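Local coordinates for protein TRAP-type C4-dicarboxylate:H+ symport system substrate-binding component DctP (PDB 4MX6) that probably captures C4-dicarboxylates such as succinate in the periplasm and delivers them to a TRAP-type transporter for uptake into the cell, at residues A[113-118]-A[183-189]; A[136-140]-A[151-155]; A[228-232]-A[292-298]; A[233-239]-A[297-303]. All blocks are in the same frame, centred on the assembly; numbering follows the deposited sequence.

Contact 1: A[113-118]-A[183-189]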
# COMPACT_ATOMS: atom_id res chain seq x y z
N GLN A 113 4.39 -11.03 -2.58
CA GLN A 113 4.02 -10.77 -3.96
C GLN A 113 2.57 -11.14 -4.26
O GLN A 113 1.96 -10.59 -5.17
CB GLN A 113 4.96 -11.51 -4.92
CG GLN A 113 6.33 -10.90 -4.97
CD GLN A 113 7.24 -11.52 -6.00
OE1 GLN A 113 7.93 -10.81 -6.73
NE2 GLN A 113 7.25 -12.84 -6.08
N VAL A 114 2.03 -12.11 -3.52
CA VAL A 114 0.64 -12.51 -3.71
C VAL A 114 -0.30 -11.30 -3.67
O VAL A 114 -1.26 -11.23 -4.43
CB VAL A 114 0.23 -13.59 -2.69
CG1 VAL A 114 0.29 -13.09 -1.25
CG2 VAL A 114 -1.17 -14.12 -3.03
N PHE A 115 -0.02 -10.34 -2.79
CA PHE A 115 -0.90 -9.20 -2.63
C PHE A 115 -0.97 -8.29 -3.86
O PHE A 115 -1.93 -7.53 -3.99
CB PHE A 115 -0.47 -8.38 -1.41
CG PHE A 115 -0.90 -8.97 -0.10
CD1 PHE A 115 -2.22 -8.92 0.31
CD2 PHE A 115 0.04 -9.55 0.76
CE1 PHE A 115 -2.60 -9.45 1.52
CE2 PHE A 115 -0.34 -10.07 1.98
CZ PHE A 115 -1.66 -10.02 2.36
N ASP A 116 0.03 -8.35 -4.73
CA ASP A 116 0.09 -7.50 -5.92
C ASP A 116 -0.64 -8.09 -7.12
O ASP A 116 -0.77 -7.43 -8.14
CB ASP A 116 1.55 -7.28 -6.32
CG ASP A 116 2.26 -6.26 -5.46
OD1 ASP A 116 1.57 -5.54 -4.72
OD2 ASP A 116 3.51 -6.18 -5.56
N LEU A 117 -1.06 -9.35 -7.05
CA LEU A 117 -1.63 -9.99 -8.24
C LEU A 117 -2.91 -9.27 -8.70
O LEU A 117 -3.81 -9.01 -7.90
CB LEU A 117 -1.90 -11.48 -7.99
CG LEU A 117 -0.65 -12.33 -7.78
CD1 LEU A 117 -1.03 -13.76 -7.45
CD2 LEU A 117 0.27 -12.31 -9.00
N PRO A 118 -2.99 -8.96 -10.00
CA PRO A 118 -4.13 -8.15 -10.45
C PRO A 118 -5.45 -8.91 -10.41
O PRO A 118 -5.54 -10.06 -10.86
CB PRO A 118 -3.73 -7.78 -11.88
CG PRO A 118 -2.69 -8.82 -12.28
CD PRO A 118 -1.95 -9.11 -11.03
N SER A 183 7.96 -3.16 -7.58
CA SER A 183 7.47 -4.53 -7.55
C SER A 183 7.57 -5.16 -8.92
O SER A 183 7.05 -4.62 -9.90
CB SER A 183 6.01 -4.53 -7.13
OG SER A 183 5.39 -5.76 -7.47
N ASP A 184 8.20 -6.32 -9.00
CA ASP A 184 8.22 -7.09 -10.24
C ASP A 184 6.81 -7.52 -10.69
O ASP A 184 6.54 -7.65 -11.89
CB ASP A 184 9.07 -8.35 -10.10
CG ASP A 184 10.55 -8.07 -9.98
OD1 ASP A 184 11.01 -7.00 -10.42
OD2 ASP A 184 11.27 -8.97 -9.47
N VAL A 185 5.92 -7.78 -9.73
CA VAL A 185 4.57 -8.19 -10.10
C VAL A 185 3.85 -7.01 -10.78
O VAL A 185 3.17 -7.20 -11.79
CB VAL A 185 3.75 -8.68 -8.88
CG1 VAL A 185 2.32 -8.97 -9.29
CG2 VAL A 185 4.38 -9.93 -8.27
N LEU A 186 3.99 -5.81 -10.22
CA LEU A 186 3.31 -4.65 -10.80
C LEU A 186 3.90 -4.29 -12.16
O LEU A 186 3.18 -3.89 -13.07
CB LEU A 186 3.32 -3.47 -9.83
CG LEU A 186 2.65 -3.80 -8.50
CD1 LEU A 186 2.70 -2.60 -7.59
CD2 LEU A 186 1.20 -4.26 -8.69
N ALA A 187 5.21 -4.47 -12.34
CA ALA A 187 5.80 -4.28 -13.67
C ALA A 187 5.17 -5.28 -14.65
O ALA A 187 4.80 -4.92 -15.77
CB ALA A 187 7.30 -4.45 -13.62
N ALA A 188 5.04 -6.53 -14.23
CA ALA A 188 4.47 -7.57 -15.08
C ALA A 188 3.01 -7.27 -15.43
O ALA A 188 2.57 -7.55 -16.55
CB ALA A 188 4.61 -8.93 -14.42
N GLN A 189 2.26 -6.71 -14.48
CA GLN A 189 0.89 -6.31 -14.72
C GLN A 189 0.82 -5.38 -15.94
O GLN A 189 -0.02 -5.55 -16.82
CB GLN A 189 0.35 -5.60 -13.47
CG GLN A 189 -1.01 -4.99 -13.62
CD GLN A 189 -1.42 -4.26 -12.37
OE1 GLN A 189 -2.01 -4.84 -11.46
NE2 GLN A 189 -1.08 -2.99 -12.29
O HOH W 1 10.24 -11.53 -8.57
O HOH W 2 -2.11 -4.91 -8.69
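The N-terminal turn of helix 184-191, capped by S183, packs against the loop 113-118. S183 is the N-cap residue: its OG accepts from L186 N at 3.1 Å and donates to D116 OD2 at 2.7 Å, so one small hydroxyl both closes the first turn and ties it to the loop. The serine reaches OD2 on the anti side of the carboxylate, 34° out of its plane; the other oxygen, OD1, is bonded to S103. V185 wedges in beside this polar pair. Its CG1, anti to the backbone N (chi1 175°), lies 3.5 Å from D116 CB, while CG2 rests 3.7 Å from Q113 CB, so the branched side chain straddles two loop residues. L186 sets CD2 3.8 Å from D116 O. Farther along, Q189 OE1 lies 3.4 Å from P118 CB, the two side chains running past each other in opposite directions, and a water donates to both Q189 OE1 and D116 O. Q189 NE2 is held by E218. The buried D116 carboxylate is thus served at both oxygens by serine hydroxyls; the nearby helix N terminus may favour its charged form, though the acid E106 shares this helix start, accepting from D184 N.

Contact 2: A[136-140]-A[151-155]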
# COMPACT_ATOMS: atom_id res chain seq x y z
N GLY A 136 -2.48 -15.43 5.69
CA GLY A 136 -2.21 -14.02 5.91
C GLY A 136 -1.46 -13.77 7.20
O GLY A 136 -0.55 -12.94 7.26
N GLN A 137 -1.84 -14.48 8.25
CA GLN A 137 -1.18 -14.28 9.53
C GLN A 137 0.26 -14.77 9.46
O GLN A 137 1.17 -14.13 9.99
CB GLN A 137 -1.96 -14.94 10.67
CG GLN A 137 -3.27 -14.24 10.96
CD GLN A 137 -3.03 -12.85 11.52
OE1 GLN A 137 -2.57 -12.70 12.65
NE2 GLN A 137 -3.32 -11.83 10.73
N ALA A 138 0.48 -15.89 8.79
CA ALA A 138 1.83 -16.41 8.64
C ALA A 138 2.73 -15.42 7.88
O ALA A 138 3.91 -15.31 8.18
CB ALA A 138 1.82 -17.77 7.96
N LEU A 139 2.16 -14.70 6.93
CA LEU A 139 2.93 -13.75 6.14
C LEU A 139 3.51 -12.61 7.00
O LEU A 139 4.51 -12.01 6.63
CB LEU A 139 2.09 -13.20 4.98
CG LEU A 139 1.94 -14.16 3.80
CD1 LEU A 139 0.85 -13.73 2.86
CD2 LEU A 139 3.24 -14.26 3.02
N LEU A 140 2.91 -12.34 8.16
CA LEU A 140 3.45 -11.31 9.05
C LEU A 140 4.84 -11.69 9.56
O LEU A 140 5.62 -10.80 9.96
CB LEU A 140 2.52 -11.06 10.25
CG LEU A 140 1.21 -10.35 9.92
CD1 LEU A 140 0.23 -10.43 11.07
CD2 LEU A 140 1.46 -8.90 9.54
N LEU A 151 3.93 -6.56 12.47
CA LEU A 151 3.07 -6.27 13.61
C LEU A 151 1.59 -6.21 13.28
O LEU A 151 0.76 -6.42 14.15
CB LEU A 151 3.53 -4.97 14.28
CG LEU A 151 4.92 -5.08 14.90
CD1 LEU A 151 5.36 -3.74 15.45
CD2 LEU A 151 4.93 -6.14 16.00
N GLY A 152 1.24 -5.94 12.03
CA GLY A 152 -0.15 -5.92 11.63
C GLY A 152 -0.28 -5.44 10.19
O GLY A 152 0.68 -4.97 9.59
N TYR A 153 -1.49 -5.58 9.66
CA TYR A 153 -1.87 -5.07 8.35
C TYR A 153 -2.67 -3.79 8.55
O TYR A 153 -3.54 -3.71 9.42
CB TYR A 153 -2.73 -6.08 7.60
CG TYR A 153 -2.01 -7.32 7.15
CD1 TYR A 153 -1.15 -7.29 6.06
CD2 TYR A 153 -2.20 -8.54 7.79
CE1 TYR A 153 -0.52 -8.42 5.61
CE2 TYR A 153 -1.55 -9.69 7.35
CZ TYR A 153 -0.71 -9.62 6.26
OH TYR A 153 -0.06 -10.73 5.78
N LEU A 154 -2.42 -2.80 7.70
CA LEU A 154 -3.17 -1.55 7.70
C LEU A 154 -3.71 -1.34 6.28
O LEU A 154 -2.96 -1.43 5.31
CB LEU A 154 -2.27 -0.39 8.13
CG LEU A 154 -2.87 1.00 8.00
CD1 LEU A 154 -4.05 1.20 8.95
CD2 LEU A 154 -1.80 2.05 8.27
N HIS A 155 -5.00 -1.06 6.18
CA HIS A 155 -5.60 -0.86 4.87
C HIS A 155 -5.36 0.51 4.26
O HIS A 155 -5.26 1.52 4.98
CB HIS A 155 -7.12 -1.07 4.95
CG HIS A 155 -7.49 -2.45 5.37
ND1 HIS A 155 -8.52 -2.77 6.23
CD2 HIS A 155 -6.94 -3.62 5.00
CE1 HIS A 155 -8.56 -4.08 6.38
NE2 HIS A 155 -7.61 -4.62 5.64
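L140 and Y153 carry this contact between the 136-140 segment, on helix 134-139, and strand 148-158. L140 CD2 sits over one face of the Y153 ring, 4.0 Å from its centroid and 19° off the normal, a CH-pi contact displaced toward the rim near CE2. The same methyl is 3.9 Å from G152 N. At the ring's edge, Y153 OH donates to G136 O at 2.7 Å. The hydroxyl meets this carbonyl tilted 19° from its plane, while L139 N makes a weak bond to the same oxygen. L139 CB flanks the phenol oxygen at 3.4 Å.

What aims the tyrosine is its first torsion: with CG anti to the carbonyl carbon (chi1 -70°), the ring reaches from the strand to the helix. Around this shell, the Q131 side chain touches the ring, and its backbone oxygen accepts from Q137 NE2. On the strand side, L151 and G152 both face V248 in a classic beta bulge, part of the pairing with strand 243-251, which carries the succinate-binding Y246. A tyrosine suits the site because its ring offers the leucine an apolar face while its hydroxyl, at the far end of the same buried side chain, finds an acceptor in a helix carbonyl; one residue joins helix and strand by a polar and an apolar contact.

Contact 3: A[228-232]-A[292-298]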
# COMPACT_ATOMS: atom_id res chain seq x y z
N LYS A 228 -2.84 15.09 -5.22
CA LYS A 228 -3.31 15.91 -6.35
C LYS A 228 -2.99 15.30 -7.70
O LYS A 228 -2.88 16.01 -8.70
CB LYS A 228 -2.81 17.36 -6.27
CG LYS A 228 -3.11 18.03 -4.94
CD LYS A 228 -4.58 18.02 -4.60
CE LYS A 228 -4.82 18.23 -3.11
NZ LYS A 228 -6.18 17.82 -2.70
N PHE A 229 -2.90 13.98 -7.76
CA PHE A 229 -2.67 13.33 -9.04
C PHE A 229 -3.81 13.66 -10.03
O PHE A 229 -3.59 13.73 -11.23
CB PHE A 229 -2.57 11.80 -8.92
CG PHE A 229 -1.44 11.29 -8.04
CD1 PHE A 229 -0.31 12.05 -7.75
CD2 PHE A 229 -1.52 10.00 -7.52
CE1 PHE A 229 0.70 11.52 -6.94
CE2 PHE A 229 -0.53 9.48 -6.74
CZ PHE A 229 0.58 10.23 -6.44
N TYR A 230 -5.02 13.86 -9.50
CA TYR A 230 -6.17 14.15 -10.34
C TYR A 230 -6.06 15.52 -11.03
O TYR A 230 -6.80 15.78 -11.98
CB TYR A 230 -7.48 14.06 -9.55
CG TYR A 230 -7.66 15.14 -8.50
CD1 TYR A 230 -7.04 15.05 -7.26
CD2 TYR A 230 -8.46 16.25 -8.74
CE1 TYR A 230 -7.21 16.04 -6.29
CE2 TYR A 230 -8.62 17.24 -7.78
CZ TYR A 230 -7.99 17.13 -6.56
OH TYR A 230 -8.15 18.10 -5.58
N GLU A 231 -5.18 16.40 -10.56
CA GLU A 231 -4.99 17.70 -11.19
C GLU A 231 -4.08 17.63 -12.42
O GLU A 231 -3.98 18.60 -13.16
CB GLU A 231 -4.45 18.72 -10.19
CG GLU A 231 -5.42 18.97 -9.04
CD GLU A 231 -4.97 20.06 -8.07
OE1 GLU A 231 -3.83 20.56 -8.18
OE2 GLU A 231 -5.76 20.39 -7.18
N VAL A 232 -3.45 16.48 -12.64
CA VAL A 232 -2.49 16.32 -13.74
C VAL A 232 -2.74 15.04 -14.54
O VAL A 232 -1.87 14.57 -15.28
CB VAL A 232 -1.03 16.38 -13.22
CG1 VAL A 232 -0.67 17.79 -12.82
CG2 VAL A 232 -0.82 15.41 -12.08
N ILE A 292 -12.76 14.45 -5.49
CA ILE A 292 -12.20 14.48 -6.84
C ILE A 292 -13.29 14.77 -7.87
O ILE A 292 -13.13 15.62 -8.75
CB ILE A 292 -11.47 13.17 -7.16
CG1 ILE A 292 -10.19 13.09 -6.32
CG2 ILE A 292 -11.14 13.09 -8.65
CD1 ILE A 292 -9.55 11.72 -6.31
N LEU A 293 -14.43 14.10 -7.74
CA LEU A 293 -15.55 14.37 -8.64
C LEU A 293 -15.99 15.84 -8.52
O LEU A 293 -16.24 16.50 -9.55
CB LEU A 293 -16.70 13.42 -8.35
CG LEU A 293 -16.40 11.93 -8.59
CD1 LEU A 293 -17.65 11.10 -8.36
CD2 LEU A 293 -15.81 11.67 -9.98
N ASP A 294 -16.10 16.34 -7.29
CA ASP A 294 -16.53 17.73 -7.06
C ASP A 294 -15.66 18.73 -7.81
O ASP A 294 -16.12 19.79 -8.23
CB ASP A 294 -16.48 18.09 -5.57
CG ASP A 294 -17.55 17.40 -4.74
OD1 ASP A 294 -18.52 16.85 -5.31
OD2 ASP A 294 -17.41 17.42 -3.50
N SER A 295 -14.37 18.42 -7.95
CA SER A 295 -13.42 19.35 -8.56
C SER A 295 -13.68 19.57 -10.05
O SER A 295 -13.31 20.61 -10.59
CB SER A 295 -11.99 18.85 -8.39
OG SER A 295 -11.69 17.81 -9.31
N LYS A 296 -14.30 18.59 -10.69
CA LYS A 296 -14.53 18.60 -12.13
C LYS A 296 -13.24 18.65 -12.97
O LYS A 296 -13.29 18.98 -14.14
CB LYS A 296 -15.50 19.74 -12.51
CG LYS A 296 -16.88 19.55 -11.87
CD LYS A 296 -17.84 20.71 -12.08
CE LYS A 296 -19.02 20.62 -11.10
NZ LYS A 296 -19.53 21.96 -10.69
N LEU A 297 -12.10 18.29 -12.37
CA LEU A 297 -10.82 18.38 -13.07
C LEU A 297 -10.43 17.11 -13.80
O LEU A 297 -9.57 17.13 -14.67
CB LEU A 297 -9.71 18.77 -12.11
CG LEU A 297 -9.81 20.18 -11.53
CD1 LEU A 297 -8.66 20.45 -10.56
CD2 LEU A 297 -9.82 21.22 -12.63
N SER A 298 -11.04 16.00 -13.43
CA SER A 298 -10.68 14.73 -14.02
C SER A 298 -11.94 13.90 -14.23
O SER A 298 -12.82 13.83 -13.37
CB SER A 298 -9.69 13.99 -13.12
OG SER A 298 -9.13 12.87 -13.79
O HOH W 3 -6.89 17.15 -14.30
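I292, in the last turn of the long helix 260-295, lays CG1 over one face of the Y230 ring, 4.0 Å from the centroid and 20° off its normal, a CH-pi contact. Its second branch, CG2, reaches Y230 CB at 3.9 Å, so the beta-branched side chain grips both ring and stem. One turn later S295 brings OG to 3.5 Å from Y230 CE2. That hydroxyl is engaged within its own segment: it donates to I292 O at 2.7 Å, in the carbonyl plane on a lone pair, and accepts from L297 N in an ST turn that follows the chain out of the helix. The backbone leaves helical angles at K296, with positive phi, and L297 then turns CD1 to E231 CG, 3.9 Å away. E231 CG covers the ring face opposite I292 from within its own segment. S298 finishes the contact with CB 3.6 Å from Y230 O. A water lies 2.7 Å from both Y230 O and L297 O, with more acceptors around it than protons to give. Y230 CG occupies the crowded position between N and the carbonyl carbon (chi1 68°), which tips the ring toward the helix. No direct hydrogen bond joins the segments: I292 on one ring face, L297 on E231 and S298 beside the Y230 backbone hold them mainly by packing.

Contact 4: A[233-239]-A[297-303]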
# COMPACT_ATOMS: atom_id res chain seq x y z
N GLN A 233 -3.96 14.53 -14.41
CA GLN A 233 -4.42 13.36 -15.16
C GLN A 233 -5.84 13.63 -15.63
O GLN A 233 -6.70 13.92 -14.80
CB GLN A 233 -4.40 12.10 -14.28
CG GLN A 233 -3.02 11.72 -13.80
CD GLN A 233 -2.29 10.89 -14.84
OE1 GLN A 233 -2.29 9.67 -14.77
NE2 GLN A 233 -1.64 11.54 -15.78
N SER A 234 -6.11 13.52 -16.92
CA SER A 234 -7.44 13.87 -17.41
C SER A 234 -8.52 12.81 -17.13
O SER A 234 -9.71 13.15 -17.15
CB SER A 234 -7.41 14.19 -18.92
OG SER A 234 -7.05 13.06 -19.67
N HIS A 235 -8.13 11.56 -16.89
CA HIS A 235 -9.09 10.46 -16.76
C HIS A 235 -8.71 9.49 -15.67
O HIS A 235 -7.56 9.05 -15.60
CB HIS A 235 -9.17 9.70 -18.07
CG HIS A 235 -9.87 10.45 -19.14
ND1 HIS A 235 -9.24 11.36 -19.97
CD2 HIS A 235 -11.18 10.45 -19.51
CE1 HIS A 235 -10.12 11.88 -20.80
NE2 HIS A 235 -11.31 11.35 -20.53
N ILE A 236 -9.68 9.14 -14.84
CA ILE A 236 -9.49 8.13 -13.79
C ILE A 236 -10.44 7.00 -14.08
O ILE A 236 -11.65 7.21 -14.18
CB ILE A 236 -9.79 8.70 -12.39
CG1 ILE A 236 -8.95 9.95 -12.13
CG2 ILE A 236 -9.58 7.64 -11.30
CD1 ILE A 236 -9.30 10.68 -10.85
N THR A 237 -9.90 5.80 -14.23
CA THR A 237 -10.70 4.63 -14.54
C THR A 237 -10.87 3.81 -13.26
O THR A 237 -9.89 3.40 -12.63
CB THR A 237 -10.04 3.83 -15.67
OG1 THR A 237 -9.96 4.63 -16.85
CG2 THR A 237 -10.85 2.60 -16.00
N GLU A 238 -12.12 3.63 -12.85
CA GLU A 238 -12.45 2.92 -11.61
C GLU A 238 -12.41 1.42 -11.85
O GLU A 238 -13.42 0.75 -12.03
CB GLU A 238 -13.82 3.38 -11.09
CG GLU A 238 -14.14 2.86 -9.69
CD GLU A 238 -15.30 3.62 -9.04
OE1 GLU A 238 -15.93 4.45 -9.71
OE2 GLU A 238 -15.59 3.39 -7.85
N SER A 239 -11.18 0.91 -11.84
CA SER A 239 -10.86 -0.45 -12.20
C SER A 239 -10.81 -1.39 -10.99
O SER A 239 -10.98 -2.59 -11.15
CB SER A 239 -9.51 -0.43 -12.90
OG SER A 239 -8.60 0.38 -12.17
N LEU A 297 -12.10 18.29 -12.37
CA LEU A 297 -10.82 18.38 -13.07
C LEU A 297 -10.43 17.11 -13.80
O LEU A 297 -9.57 17.13 -14.67
CB LEU A 297 -9.71 18.77 -12.11
CG LEU A 297 -9.81 20.18 -11.53
CD1 LEU A 297 -8.66 20.45 -10.56
CD2 LEU A 297 -9.82 21.22 -12.63
N SER A 298 -11.04 16.00 -13.43
CA SER A 298 -10.68 14.73 -14.02
C SER A 298 -11.94 13.90 -14.23
O SER A 298 -12.82 13.83 -13.37
CB SER A 298 -9.69 13.99 -13.12
OG SER A 298 -9.13 12.87 -13.79
N GLN A 299 -12.02 13.26 -15.39
CA GLN A 299 -13.21 12.53 -15.76
C GLN A 299 -13.16 11.11 -15.24
O GLN A 299 -12.22 10.38 -15.51
CB GLN A 299 -13.35 12.47 -17.28
CG GLN A 299 -13.58 13.79 -17.97
CD GLN A 299 -14.49 13.64 -19.17
OE1 GLN A 299 -15.58 13.07 -19.08
NE2 GLN A 299 -14.04 14.14 -20.32
N LEU A 300 -14.22 10.71 -14.53
CA LEU A 300 -14.39 9.35 -14.07
C LEU A 300 -14.83 8.43 -15.21
O LEU A 300 -15.77 8.74 -15.94
CB LEU A 300 -15.44 9.31 -12.97
CG LEU A 300 -15.78 7.89 -12.54
CD1 LEU A 300 -14.61 7.32 -11.76
CD2 LEU A 300 -17.07 7.86 -11.73
N VAL A 301 -14.16 7.29 -15.34
CA VAL A 301 -14.44 6.29 -16.35
C VAL A 301 -14.85 5.03 -15.60
O VAL A 301 -14.13 4.55 -14.73
CB VAL A 301 -13.18 6.00 -17.22
CG1 VAL A 301 -13.45 4.91 -18.22
CG2 VAL A 301 -12.71 7.28 -17.93
N THR A 302 -16.04 4.52 -15.91
CA THR A 302 -16.59 3.34 -15.28
C THR A 302 -16.45 2.17 -16.25
O THR A 302 -16.49 2.37 -17.45
CB THR A 302 -18.08 3.59 -14.92
OG1 THR A 302 -18.15 4.59 -13.89
CG2 THR A 302 -18.77 2.33 -14.46
N LEU A 303 -16.25 0.95 -15.74
CA LEU A 303 -16.15 -0.25 -16.57
C LEU A 303 -17.45 -1.03 -16.56
O LEU A 303 -18.01 -1.28 -15.49
CB LEU A 303 -15.05 -1.18 -16.07
CG LEU A 303 -13.63 -0.61 -16.02
CD1 LEU A 303 -12.64 -1.69 -15.59
CD2 LEU A 303 -13.23 -0.03 -17.36
O HOH W 4 -15.94 0.71 -12.88
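With CG held beside the backbone N (chi1 -72°), H235 places its ring alongside Q299; V301 has CG1 anti to N (chi1 177°), which puts CG2 at the edge of the same ring. H235 CD2 lies 3.7 Å from Q299 CB and 3.9 Å from V301 CG2, imidazole and amide planes standing 31° apart. S234 OG and H235 ND1 share a hydrogen bond that steadies the ring from the other side.

The backbones form a parallel pair, H235 beside Q299, I236 beside L300 and T237 beside V301. Four bonds zigzag between them: Q299 N to S234 O, I236 N to Q299 O, V301 N to I236 O at 2.8 Å, and E238 N to V301 O at 2.9 Å. Ahead of the H235-Q299 bridge, S298 OG donates to Q233 O at 2.8 Å from above the carbonyl plane. Past the T237-V301 bridge a water links E238 O and L303 N, while T237 CG2 meets L303 CD2 at 3.8 Å. Beta-branched T237 and V301 suit the extended backbone, and T237 OG1 also accepts from L167 N.

H235, T237, Q299 and V301 share one face, where P166 packs on H235 and V301. I236 and L300 occupy the other, against W221 of helix 221-226 and against I292 and L293 of helix 260-295; E238 forms a salt bridge with K289 of that helix. Strand 299-301 is an outermost strand of the mixed sheet, and 235-237 pairs on its other side with antiparallel 160-163.

How the contacts relate
From the N terminus, contact 1 closes the first loop, bringing 183-189 back to 113-118. Contact 2 is nested inside it, a short closure from helix 134-139 to strand 148-158, and the two touch where F115 packs on Y153 and L139. Contacts 3 and 4 follow in series after contact 1. Their segments alternate along the chain, so the loops cross, and they share L297 and S298, where helix 260-295 leads into strand 299-301. I292 and Y230 of contact 3 rest on I236 of contact 4, joining helix end and sheet edge. Contact 2 lies on the opposite side of the chain's centre from contacts 3 and 4, their centres more than 30 Å away.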